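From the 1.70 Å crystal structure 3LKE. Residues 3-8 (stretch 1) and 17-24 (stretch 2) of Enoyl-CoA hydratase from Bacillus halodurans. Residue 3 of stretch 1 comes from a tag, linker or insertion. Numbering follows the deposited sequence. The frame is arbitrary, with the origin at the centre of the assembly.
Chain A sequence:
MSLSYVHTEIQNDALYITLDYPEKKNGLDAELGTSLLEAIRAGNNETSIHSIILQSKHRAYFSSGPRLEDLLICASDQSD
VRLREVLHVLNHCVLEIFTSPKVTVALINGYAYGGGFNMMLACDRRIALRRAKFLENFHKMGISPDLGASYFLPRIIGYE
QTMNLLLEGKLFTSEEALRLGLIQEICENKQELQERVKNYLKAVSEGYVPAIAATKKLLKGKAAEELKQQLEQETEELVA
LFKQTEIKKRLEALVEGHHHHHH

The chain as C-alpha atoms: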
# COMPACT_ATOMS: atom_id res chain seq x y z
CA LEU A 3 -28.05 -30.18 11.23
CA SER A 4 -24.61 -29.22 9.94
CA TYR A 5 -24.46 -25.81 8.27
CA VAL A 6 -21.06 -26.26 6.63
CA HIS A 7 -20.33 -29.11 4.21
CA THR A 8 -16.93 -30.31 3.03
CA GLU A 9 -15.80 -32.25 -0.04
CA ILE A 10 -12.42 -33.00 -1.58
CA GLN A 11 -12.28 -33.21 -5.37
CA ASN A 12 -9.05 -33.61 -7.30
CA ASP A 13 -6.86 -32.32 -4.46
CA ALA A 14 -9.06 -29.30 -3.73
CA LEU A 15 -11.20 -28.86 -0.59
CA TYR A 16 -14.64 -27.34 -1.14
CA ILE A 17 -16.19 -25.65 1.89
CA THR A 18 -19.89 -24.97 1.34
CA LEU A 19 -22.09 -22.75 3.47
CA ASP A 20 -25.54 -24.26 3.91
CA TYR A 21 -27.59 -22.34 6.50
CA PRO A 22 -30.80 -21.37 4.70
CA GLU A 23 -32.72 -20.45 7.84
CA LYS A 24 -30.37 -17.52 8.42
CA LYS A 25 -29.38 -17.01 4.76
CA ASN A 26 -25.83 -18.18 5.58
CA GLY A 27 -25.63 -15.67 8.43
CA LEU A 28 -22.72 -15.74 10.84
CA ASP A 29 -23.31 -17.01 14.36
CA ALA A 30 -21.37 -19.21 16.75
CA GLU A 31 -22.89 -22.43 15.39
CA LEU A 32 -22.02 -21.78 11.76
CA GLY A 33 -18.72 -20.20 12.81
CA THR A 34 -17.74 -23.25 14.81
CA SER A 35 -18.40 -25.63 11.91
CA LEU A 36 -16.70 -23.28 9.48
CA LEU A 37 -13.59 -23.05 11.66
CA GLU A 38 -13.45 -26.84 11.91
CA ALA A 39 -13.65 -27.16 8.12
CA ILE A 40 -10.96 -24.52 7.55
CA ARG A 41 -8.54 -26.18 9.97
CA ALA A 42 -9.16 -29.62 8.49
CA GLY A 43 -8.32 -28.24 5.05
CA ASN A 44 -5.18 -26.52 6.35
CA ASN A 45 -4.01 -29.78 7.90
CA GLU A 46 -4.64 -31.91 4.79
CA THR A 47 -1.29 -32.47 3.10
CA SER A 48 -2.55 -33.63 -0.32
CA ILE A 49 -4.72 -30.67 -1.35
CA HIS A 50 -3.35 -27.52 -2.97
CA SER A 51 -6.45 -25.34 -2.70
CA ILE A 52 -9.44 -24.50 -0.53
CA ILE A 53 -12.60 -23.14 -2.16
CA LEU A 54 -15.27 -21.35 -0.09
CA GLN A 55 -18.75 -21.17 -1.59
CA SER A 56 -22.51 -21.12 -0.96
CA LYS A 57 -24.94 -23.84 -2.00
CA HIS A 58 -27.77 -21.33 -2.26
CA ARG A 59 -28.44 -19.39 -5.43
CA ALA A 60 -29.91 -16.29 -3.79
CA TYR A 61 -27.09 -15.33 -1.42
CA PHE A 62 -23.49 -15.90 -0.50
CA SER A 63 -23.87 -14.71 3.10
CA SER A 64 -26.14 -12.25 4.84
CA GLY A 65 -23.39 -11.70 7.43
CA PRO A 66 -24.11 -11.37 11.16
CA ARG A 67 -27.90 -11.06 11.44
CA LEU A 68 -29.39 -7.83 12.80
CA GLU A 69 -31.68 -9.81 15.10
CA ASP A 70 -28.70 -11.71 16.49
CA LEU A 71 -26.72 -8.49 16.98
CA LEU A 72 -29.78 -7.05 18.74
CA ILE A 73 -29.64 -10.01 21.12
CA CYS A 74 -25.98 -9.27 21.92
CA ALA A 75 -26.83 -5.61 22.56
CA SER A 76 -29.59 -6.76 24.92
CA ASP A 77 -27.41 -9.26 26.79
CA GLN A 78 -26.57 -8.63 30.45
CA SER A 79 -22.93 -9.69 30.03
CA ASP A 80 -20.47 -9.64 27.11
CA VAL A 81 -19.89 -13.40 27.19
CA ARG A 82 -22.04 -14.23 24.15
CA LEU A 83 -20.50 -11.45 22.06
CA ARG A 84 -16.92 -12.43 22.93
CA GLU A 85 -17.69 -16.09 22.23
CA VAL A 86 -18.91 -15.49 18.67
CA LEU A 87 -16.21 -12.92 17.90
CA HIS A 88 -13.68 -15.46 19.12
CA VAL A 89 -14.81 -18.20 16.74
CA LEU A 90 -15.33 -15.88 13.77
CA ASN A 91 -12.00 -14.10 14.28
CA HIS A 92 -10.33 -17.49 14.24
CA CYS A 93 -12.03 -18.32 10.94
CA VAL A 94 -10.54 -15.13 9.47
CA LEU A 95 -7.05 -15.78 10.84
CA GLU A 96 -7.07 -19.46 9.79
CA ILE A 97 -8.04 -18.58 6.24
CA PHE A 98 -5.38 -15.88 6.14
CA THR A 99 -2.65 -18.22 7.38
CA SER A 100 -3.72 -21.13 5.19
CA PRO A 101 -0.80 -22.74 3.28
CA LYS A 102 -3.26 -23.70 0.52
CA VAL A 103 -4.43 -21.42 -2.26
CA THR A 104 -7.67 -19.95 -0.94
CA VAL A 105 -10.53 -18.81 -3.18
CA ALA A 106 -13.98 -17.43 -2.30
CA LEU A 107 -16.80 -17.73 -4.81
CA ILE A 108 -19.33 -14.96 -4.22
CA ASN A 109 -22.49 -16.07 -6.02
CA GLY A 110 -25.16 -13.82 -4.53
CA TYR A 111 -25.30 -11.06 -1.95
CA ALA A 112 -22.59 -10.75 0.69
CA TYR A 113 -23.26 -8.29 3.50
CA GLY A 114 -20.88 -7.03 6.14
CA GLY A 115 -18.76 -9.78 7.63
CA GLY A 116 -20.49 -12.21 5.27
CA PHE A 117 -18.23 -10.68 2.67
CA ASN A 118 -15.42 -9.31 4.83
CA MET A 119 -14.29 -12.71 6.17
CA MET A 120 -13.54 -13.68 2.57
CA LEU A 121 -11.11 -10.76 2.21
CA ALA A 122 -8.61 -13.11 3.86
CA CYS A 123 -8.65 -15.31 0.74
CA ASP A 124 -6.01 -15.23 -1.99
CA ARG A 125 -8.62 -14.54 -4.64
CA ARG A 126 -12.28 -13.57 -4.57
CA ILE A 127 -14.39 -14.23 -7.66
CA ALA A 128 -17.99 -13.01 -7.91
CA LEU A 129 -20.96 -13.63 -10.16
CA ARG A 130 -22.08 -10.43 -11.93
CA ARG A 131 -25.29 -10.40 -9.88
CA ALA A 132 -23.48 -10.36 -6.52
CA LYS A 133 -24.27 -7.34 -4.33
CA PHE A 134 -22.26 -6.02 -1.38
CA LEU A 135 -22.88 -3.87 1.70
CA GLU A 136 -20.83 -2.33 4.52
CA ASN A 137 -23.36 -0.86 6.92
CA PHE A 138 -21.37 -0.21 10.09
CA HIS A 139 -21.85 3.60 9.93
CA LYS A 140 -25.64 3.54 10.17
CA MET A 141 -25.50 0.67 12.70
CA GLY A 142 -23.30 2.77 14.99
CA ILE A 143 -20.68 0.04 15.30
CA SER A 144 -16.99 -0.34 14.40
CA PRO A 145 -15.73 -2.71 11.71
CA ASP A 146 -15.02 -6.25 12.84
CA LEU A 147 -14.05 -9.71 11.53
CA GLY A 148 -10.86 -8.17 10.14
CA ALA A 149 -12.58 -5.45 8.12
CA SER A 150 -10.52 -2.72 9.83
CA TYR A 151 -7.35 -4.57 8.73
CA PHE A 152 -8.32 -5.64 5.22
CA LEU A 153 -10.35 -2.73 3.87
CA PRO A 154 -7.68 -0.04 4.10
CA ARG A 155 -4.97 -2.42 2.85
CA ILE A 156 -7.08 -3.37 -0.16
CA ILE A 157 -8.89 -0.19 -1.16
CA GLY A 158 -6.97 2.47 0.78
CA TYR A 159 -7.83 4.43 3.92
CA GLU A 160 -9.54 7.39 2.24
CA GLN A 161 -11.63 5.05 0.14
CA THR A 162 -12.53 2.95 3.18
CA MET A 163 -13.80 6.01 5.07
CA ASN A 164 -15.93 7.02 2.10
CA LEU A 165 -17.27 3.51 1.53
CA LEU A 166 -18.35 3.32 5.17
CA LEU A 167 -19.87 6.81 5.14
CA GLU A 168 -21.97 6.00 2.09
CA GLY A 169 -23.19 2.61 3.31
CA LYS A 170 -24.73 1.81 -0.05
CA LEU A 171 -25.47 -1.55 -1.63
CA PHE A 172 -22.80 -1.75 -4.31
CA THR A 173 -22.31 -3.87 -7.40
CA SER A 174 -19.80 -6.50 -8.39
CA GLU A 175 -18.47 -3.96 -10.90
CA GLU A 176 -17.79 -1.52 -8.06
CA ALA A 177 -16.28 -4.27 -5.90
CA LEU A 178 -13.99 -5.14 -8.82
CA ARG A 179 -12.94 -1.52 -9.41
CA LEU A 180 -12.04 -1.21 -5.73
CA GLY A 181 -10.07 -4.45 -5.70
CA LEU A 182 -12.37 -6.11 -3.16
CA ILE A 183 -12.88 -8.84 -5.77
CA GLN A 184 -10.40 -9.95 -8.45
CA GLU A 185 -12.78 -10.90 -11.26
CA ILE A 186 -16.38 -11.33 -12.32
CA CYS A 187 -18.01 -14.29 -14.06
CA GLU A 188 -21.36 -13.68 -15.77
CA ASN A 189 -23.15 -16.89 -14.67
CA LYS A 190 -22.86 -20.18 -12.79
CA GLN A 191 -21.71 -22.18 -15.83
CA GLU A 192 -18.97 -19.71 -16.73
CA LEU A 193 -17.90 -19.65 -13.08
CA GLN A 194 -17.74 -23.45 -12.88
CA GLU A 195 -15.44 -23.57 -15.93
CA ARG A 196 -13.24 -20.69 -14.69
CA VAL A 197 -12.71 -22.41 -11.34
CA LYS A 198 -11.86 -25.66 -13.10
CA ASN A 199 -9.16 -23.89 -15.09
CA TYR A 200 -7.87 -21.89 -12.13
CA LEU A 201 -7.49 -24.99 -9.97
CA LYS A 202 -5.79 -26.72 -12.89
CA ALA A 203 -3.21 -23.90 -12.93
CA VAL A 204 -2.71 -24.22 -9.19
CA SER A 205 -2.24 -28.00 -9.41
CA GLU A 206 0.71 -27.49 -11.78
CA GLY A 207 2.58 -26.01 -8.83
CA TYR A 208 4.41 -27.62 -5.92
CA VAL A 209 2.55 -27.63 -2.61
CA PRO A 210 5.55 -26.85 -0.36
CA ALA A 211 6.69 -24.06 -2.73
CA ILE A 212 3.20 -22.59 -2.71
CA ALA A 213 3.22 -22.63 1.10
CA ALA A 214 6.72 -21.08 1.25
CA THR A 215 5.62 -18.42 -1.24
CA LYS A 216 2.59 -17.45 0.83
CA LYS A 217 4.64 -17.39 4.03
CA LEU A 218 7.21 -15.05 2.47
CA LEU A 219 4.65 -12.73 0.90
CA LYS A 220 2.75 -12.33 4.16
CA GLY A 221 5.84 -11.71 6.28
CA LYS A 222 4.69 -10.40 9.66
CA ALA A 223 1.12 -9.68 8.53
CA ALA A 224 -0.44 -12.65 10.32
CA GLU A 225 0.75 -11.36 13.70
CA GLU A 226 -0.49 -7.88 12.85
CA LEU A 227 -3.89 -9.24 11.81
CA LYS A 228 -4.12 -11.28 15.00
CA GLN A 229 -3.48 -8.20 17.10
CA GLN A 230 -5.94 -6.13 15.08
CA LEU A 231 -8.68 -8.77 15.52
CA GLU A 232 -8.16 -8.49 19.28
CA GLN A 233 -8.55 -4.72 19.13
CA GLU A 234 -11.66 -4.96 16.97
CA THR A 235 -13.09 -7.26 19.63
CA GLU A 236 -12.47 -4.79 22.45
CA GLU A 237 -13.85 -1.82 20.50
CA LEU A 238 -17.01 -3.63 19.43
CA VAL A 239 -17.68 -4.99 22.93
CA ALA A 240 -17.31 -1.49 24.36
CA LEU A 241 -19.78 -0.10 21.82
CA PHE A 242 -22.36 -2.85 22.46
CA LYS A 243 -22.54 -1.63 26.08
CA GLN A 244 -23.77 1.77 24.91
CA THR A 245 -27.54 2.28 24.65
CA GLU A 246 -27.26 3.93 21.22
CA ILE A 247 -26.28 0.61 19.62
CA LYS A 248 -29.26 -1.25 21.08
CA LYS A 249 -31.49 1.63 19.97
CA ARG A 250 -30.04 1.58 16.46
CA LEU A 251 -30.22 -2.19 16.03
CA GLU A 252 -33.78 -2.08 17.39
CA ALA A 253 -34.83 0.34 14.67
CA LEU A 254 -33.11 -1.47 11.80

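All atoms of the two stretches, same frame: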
# COMPACT_ATOMS: atom_id res chain seq x y z
N LEU A 3 -28.73 -29.83 12.47
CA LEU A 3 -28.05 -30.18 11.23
C LEU A 3 -26.74 -29.43 11.10
O LEU A 3 -26.53 -28.42 11.78
CB LEU A 3 -28.93 -29.86 10.02
CG LEU A 3 -30.13 -30.75 9.74
CD1 LEU A 3 -30.93 -30.18 8.58
CD2 LEU A 3 -29.69 -32.18 9.43
N SER A 4 -25.86 -29.92 10.24
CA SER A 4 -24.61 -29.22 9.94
C SER A 4 -24.82 -28.15 8.88
O SER A 4 -25.47 -28.39 7.86
CB SER A 4 -23.52 -30.20 9.49
OG SER A 4 -22.39 -29.49 9.02
N TYR A 5 -24.25 -26.98 9.12
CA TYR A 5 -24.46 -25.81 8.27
C TYR A 5 -23.25 -25.52 7.38
O TYR A 5 -23.24 -24.54 6.63
CB TYR A 5 -24.75 -24.58 9.13
CG TYR A 5 -26.02 -24.70 9.94
CD1 TYR A 5 -27.21 -25.10 9.34
CD2 TYR A 5 -26.04 -24.41 11.30
CE1 TYR A 5 -28.38 -25.21 10.07
CE2 TYR A 5 -27.21 -24.52 12.04
CZ TYR A 5 -28.37 -24.92 11.42
OH TYR A 5 -29.54 -25.02 12.16
N VAL A 6 -22.24 -26.38 7.47
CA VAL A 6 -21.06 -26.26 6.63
C VAL A 6 -20.69 -27.65 6.11
O VAL A 6 -20.42 -28.56 6.90
CB VAL A 6 -19.85 -25.71 7.42
CG1 VAL A 6 -18.60 -25.72 6.54
CG2 VAL A 6 -20.15 -24.30 7.96
N HIS A 7 -20.69 -27.83 4.79
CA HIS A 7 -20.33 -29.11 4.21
C HIS A 7 -18.92 -29.07 3.66
O HIS A 7 -18.42 -28.00 3.31
CB HIS A 7 -21.31 -29.51 3.10
CG HIS A 7 -22.74 -29.51 3.54
ND1 HIS A 7 -23.17 -30.17 4.68
CD2 HIS A 7 -23.84 -28.95 3.00
CE1 HIS A 7 -24.47 -30.00 4.82
NE2 HIS A 7 -24.91 -29.26 3.81
N THR A 8 -18.28 -30.23 3.59
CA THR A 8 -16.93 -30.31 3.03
C THR A 8 -16.81 -31.46 2.03
O THR A 8 -17.46 -32.50 2.18
CB THR A 8 -15.86 -30.46 4.13
OG1 THR A 8 -16.16 -31.59 4.96
CG2 THR A 8 -15.81 -29.21 5.00
N ILE A 17 -15.48 -25.96 0.66
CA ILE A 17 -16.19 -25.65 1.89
C ILE A 17 -17.45 -24.91 1.51
O ILE A 17 -17.39 -23.82 0.93
CB ILE A 17 -15.33 -24.79 2.86
CG1 ILE A 17 -14.06 -25.54 3.27
CG2 ILE A 17 -16.14 -24.39 4.09
CD1 ILE A 17 -13.15 -24.76 4.24
N THR A 18 -18.61 -25.51 1.80
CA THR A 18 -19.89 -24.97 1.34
C THR A 18 -20.78 -24.54 2.49
O THR A 18 -21.09 -25.33 3.39
CB THR A 18 -20.65 -26.03 0.49
OG1 THR A 18 -19.81 -26.47 -0.58
CG2 THR A 18 -21.93 -25.44 -0.08
N LEU A 19 -21.18 -23.27 2.47
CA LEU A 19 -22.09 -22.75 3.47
C LEU A 19 -23.51 -23.17 3.12
O LEU A 19 -23.95 -23.00 1.99
CB LEU A 19 -22.02 -21.22 3.53
CG LEU A 19 -20.63 -20.60 3.67
CD1 LEU A 19 -20.74 -19.10 3.71
CD2 LEU A 19 -19.93 -21.13 4.92
N ASP A 20 -24.21 -23.71 4.12
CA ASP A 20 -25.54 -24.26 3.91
C ASP A 20 -26.39 -24.00 5.16
O ASP A 20 -26.58 -24.89 5.99
CB ASP A 20 -25.43 -25.75 3.61
CG ASP A 20 -26.74 -26.36 3.15
OD1 ASP A 20 -27.73 -25.61 3.02
OD2 ASP A 20 -26.78 -27.59 2.92
N TYR A 21 -26.88 -22.78 5.30
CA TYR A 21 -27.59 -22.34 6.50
C TYR A 21 -28.78 -21.51 6.07
O TYR A 21 -28.85 -20.33 6.36
CB TYR A 21 -26.65 -21.49 7.35
CG TYR A 21 -27.04 -21.25 8.80
CD1 TYR A 21 -28.21 -21.78 9.34
CD2 TYR A 21 -26.23 -20.48 9.63
CE1 TYR A 21 -28.55 -21.56 10.67
CE2 TYR A 21 -26.56 -20.26 10.96
CZ TYR A 21 -27.71 -20.80 11.48
OH TYR A 21 -28.04 -20.56 12.81
N PRO A 22 -29.74 -22.14 5.37
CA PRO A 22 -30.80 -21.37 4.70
C PRO A 22 -31.67 -20.58 5.67
O PRO A 22 -32.15 -19.51 5.32
CB PRO A 22 -31.65 -22.43 4.00
CG PRO A 22 -30.88 -23.70 4.08
CD PRO A 22 -29.88 -23.59 5.18
N GLU A 23 -31.90 -21.12 6.86
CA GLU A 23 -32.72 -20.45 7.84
C GLU A 23 -32.26 -19.01 8.03
O GLU A 23 -33.07 -18.08 8.02
CB GLU A 23 -32.66 -21.17 9.19
CG GLU A 23 -33.34 -20.39 10.30
CD GLU A 23 -33.16 -21.03 11.67
OE1 GLU A 23 -32.32 -21.95 11.81
OE2 GLU A 23 -33.87 -20.60 12.61
N LYS A 24 -30.95 -18.84 8.19
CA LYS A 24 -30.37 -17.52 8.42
C LYS A 24 -29.69 -16.93 7.18
O LYS A 24 -28.89 -15.99 7.28
CB LYS A 24 -29.39 -17.59 9.59
CG LYS A 24 -30.04 -17.78 10.95
CD LYS A 24 -29.04 -17.52 12.08
CE LYS A 24 -29.71 -17.62 13.46
NZ LYS A 24 -28.80 -17.28 14.60
O HOH W 1 -28.04 -27.28 6.54

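The apolar centre of the contact has two parts. On one face of the two-stranded ladder, Val6 CG1 lies 3.7 Å from Ile17 CG2, van der Waals contact between buried side chains, while Val6 CG2 approaches Leu19 CD2 more loosely at 4.4 Å. Val6 therefore touches both its direct partner Leu19 and Ile17, which is paired with Thr8. Beyond the strands, the rings of Tyr5 and Tyr21 stack face to face: their centroids are 3.8 Å apart, their planes meet at 18°, and Tyr5 CZ comes within 3.4 Å of Tyr21 CE1. Such near-parallel overlap buries one face of each ring against the other.

The backbone pairing places these side chains in register. Strands 6-8 and 17-19 run antiparallel, with 155° between their directions and 4.7 Å between their axes at closest approach. His7 and Thr18 form the hydrogen-bonded pair: His7 N donates to Thr18 O and Thr18 N to His7 O, each at 2.9 Å, with angles of 164° and 175° that indicate nearly straight bonds. Val6–Leu19 and Thr8–Ile17 are the flanking non-hydrogen-bonded pairs. From these pairs, Val6 CA approaches Thr18 O at 3.4 Å and Ile17 CA approaches His7 O at 3.5 Å, so each carbonyl of the hydrogen-bonded pair also receives a CA-H...O contact. The bonding continues past the strand ends, where Asp20 N donates to Tyr5 O at 2.8 Å.

At the polar edge, His7 leaves the ladder on the face it shares with Thr18, but its ring reaches back to the other stretch. His7 NE2 donates to Asp20 OD2 at 2.7 Å; the carboxylate oxygen sits at the ring edge, near its plane, but the angle of 139° shows that the N-H is not aimed straight at it. Asp20 OD1 is hydrogen-bonded elsewhere in the structure. A water completes this edge by donating to two carbonyls, Ser4 O at 3.1 Å and Asp20 O at 2.9 Å, bridging acceptors that cannot bond to each other.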